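Local coordinates for protein probable TonB-dependent receptor (Pseudomonas aeruginosa, PDB 4K3F) that probably serves as a periplasmic methionine-binding lipoprotein of the NlpA family, with selenomethionine held in its ligand pocket, at residues E3-A8 / V30-K35. Numbering follows the deposited sequence.
Sequences ESLTVA and VDLKIK
Val30 sits beside Glu3 at the start of two parallel strands, its CG1 4.0 Å from Leu5 CB and its CG2 facing the Glu3 carboxylate, while Lys214 of helix 210-218 touches it from outside the pair. Asp31 works through its backbone: its N donates almost straight to Glu3 O (2.7 Å, 172° at the hydrogen), and its O takes Leu5 N in a more bent bond of 3.1 Å, with the donor lying above the carbonyl plane. Leu32 turns to the face of Leu5 and Val7. Chi1 (-174°) puts its CG anti to the backbone N, and chi2 (63°) then brings CD1 to Val7 CG2 at 3.4 Å, tighter than ordinary carbon contact. Lys33 is on the other face. Its N and O bond to Leu5 O and Val7 N, and its chain, extended beyond CG, runs past Thr6 CG2 to set NZ 2.8 Å from Ser4 OG, to which it donates. Ile34 gives its CA-H to Val7 O and packs on Leu18 of helix 11-26, the crossover of this beta-alpha-beta unit. Lys35 N donates to Val7 O at 2.9 Å, its O meets the CA-H of Ala8, and the backbone pairing runs on to Ala9. Five backbone bonds thus join an edge strand to its neighbour, with Leu5, Val7, Val30, Leu32 and Ile34 forming an apolar surface for helices 11-26 and 210-218, and Ser4, Thr6, Asp31, Lys33 and Lys35 a more polar opposite side.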
loop_
_atom_site.group_PDB
_atom_site.type_symbol
_atom_site.label_atom_id
_atom_site.label_comp_id
_atom_site.label_asym_id
_atom_site.label_seq_id
_atom_site.Cartn_x
_atom_site.Cartn_y
_atom_site.Cartn_z
ATOM N N GLU A 3 23.411 -7.953 -15.420
ATOM C CA GLU A 3 22.076 -8.483 -15.700
ATOM C C GLU A 3 21.074 -7.298 -15.593
ATOM O O GLU A 3 21.056 -6.591 -14.594
ATOM C CB GLU A 3 21.657 -9.579 -14.710
ATOM C CG GLU A 3 22.397 -10.938 -14.804
ATOM C CD GLU A 3 22.419 -11.825 -13.533
ATOM O OE1 GLU A 3 22.238 -11.356 -12.375
ATOM O OE2 GLU A 3 22.678 -13.039 -13.690
ATOM N N SER A 4 20.260 -7.093 -16.605
ATOM C CA SER A 4 19.190 -6.098 -16.578
ATOM C C SER A 4 18.025 -6.544 -15.709
ATOM O O SER A 4 17.576 -7.685 -15.816
ATOM C CB SER A 4 18.654 -5.900 -17.994
ATOM O OG SER A 4 17.614 -4.944 -18.021
ATOM N N LEU A 5 17.458 -5.625 -14.935
ATOM C CA LEU A 5 16.280 -5.948 -14.092
ATOM C C LEU A 5 15.398 -4.734 -14.056
ATOM O O LEU A 5 15.765 -3.721 -13.504
ATOM C CB LEU A 5 16.694 -6.393 -12.683
ATOM C CG LEU A 5 15.584 -6.789 -11.736
ATOM C CD1 LEU A 5 14.824 -7.977 -12.287
ATOM C CD2 LEU A 5 16.202 -7.123 -10.381
ATOM N N THR A 6 14.234 -4.808 -14.694
ATOM C CA THR A 6 13.376 -3.639 -14.783
ATOM C C THR A 6 12.216 -3.785 -13.779
ATOM O O THR A 6 11.595 -4.826 -13.717
ATOM C CB THR A 6 12.822 -3.465 -16.216
ATOM O OG1 THR A 6 12.196 -4.677 -16.632
ATOM C CG2 THR A 6 13.946 -3.098 -17.176
ATOM N N VAL A 7 11.942 -2.730 -13.004
ATOM C CA VAL A 7 10.985 -2.774 -11.877
ATOM C C VAL A 7 10.064 -1.556 -11.902
ATOM O O VAL A 7 10.542 -0.405 -11.880
ATOM C CB VAL A 7 11.701 -2.828 -10.510
ATOM C CG1 VAL A 7 10.708 -3.034 -9.395
ATOM C CG2 VAL A 7 12.692 -3.968 -10.479
ATOM N N ALA A 8 8.757 -1.815 -11.995
ATOM C CA ALA A 8 7.772 -0.732 -11.867
ATOM C C ALA A 8 7.482 -0.463 -10.394
ATOM O O ALA A 8 7.307 -1.399 -9.606
ATOM C CB ALA A 8 6.483 -1.148 -12.535
ATOM N N VAL A 30 24.086 -6.456 -11.212
ATOM C CA VAL A 30 22.694 -6.279 -11.594
ATOM C C VAL A 30 22.412 -4.830 -11.836
ATOM O O VAL A 30 22.693 -4.003 -10.978
ATOM C CB VAL A 30 21.710 -6.798 -10.514
ATOM C CG1 VAL A 30 20.279 -6.391 -10.870
ATOM C CG2 VAL A 30 21.853 -8.294 -10.374
ATOM N N ASP A 31 21.851 -4.539 -13.006
ATOM C CA ASP A 31 21.536 -3.167 -13.421
ATOM C C ASP A 31 20.052 -2.924 -13.257
ATOM O O ASP A 31 19.239 -3.268 -14.121
ATOM C CB ASP A 31 21.971 -2.923 -14.861
ATOM C CG ASP A 31 21.673 -1.523 -15.333
ATOM O OD1 ASP A 31 21.482 -0.604 -14.506
ATOM O OD2 ASP A 31 21.646 -1.328 -16.561
ATOM N N LEU A 32 19.705 -2.399 -12.091
ATOM C CA LEU A 32 18.309 -2.149 -11.733
ATOM C C LEU A 32 17.778 -0.906 -12.420
ATOM O O LEU A 32 18.339 0.169 -12.244
ATOM C CB LEU A 32 18.166 -1.957 -10.236
ATOM C CG LEU A 32 16.750 -1.819 -9.679
ATOM C CD1 LEU A 32 15.938 -3.093 -9.925
ATOM C CD2 LEU A 32 16.815 -1.559 -8.189
ATOM N N LYS A 33 16.705 -1.061 -13.201
ATOM C CA LYS A 33 16.088 0.030 -13.969
ATOM C C LYS A 33 14.677 0.232 -13.468
ATOM O O LYS A 33 13.795 -0.660 -13.614
ATOM C CB LYS A 33 16.098 -0.310 -15.462
ATOM C CG LYS A 33 17.511 -0.546 -16.011
ATOM C CD LYS A 33 17.453 -1.004 -17.466
ATOM C CE LYS A 33 18.783 -1.515 -17.962
ATOM N NZ LYS A 33 18.598 -2.560 -19.004
ATOM N N ILE A 34 14.444 1.396 -12.880
ATOM C CA ILE A 34 13.222 1.661 -12.124
ATOM C C ILE A 34 12.323 2.534 -12.999
ATOM O O ILE A 34 12.792 3.526 -13.597
ATOM C CB ILE A 34 13.553 2.454 -10.840
ATOM C CG1 ILE A 34 14.495 1.661 -9.931
ATOM C CG2 ILE A 34 12.298 2.857 -10.094
ATOM C CD1 ILE A 34 15.276 2.560 -8.996
ATOM N N LYS A 35 11.055 2.141 -13.087
ATOM C CA LYS A 35 10.060 2.889 -13.850
ATOM C C LYS A 35 8.934 3.271 -12.914
ATOM O O LYS A 35 8.276 2.393 -12.335
ATOM C CB LYS A 35 9.569 2.033 -15.018
ATOM C CG LYS A 35 10.552 1.970 -16.205
ATOM C CD LYS A 35 11.844 1.238 -15.864
ATOM C CE LYS A 35 12.605 0.785 -17.088
ATOM N NZ LYS A 35 13.008 1.943 -17.926
#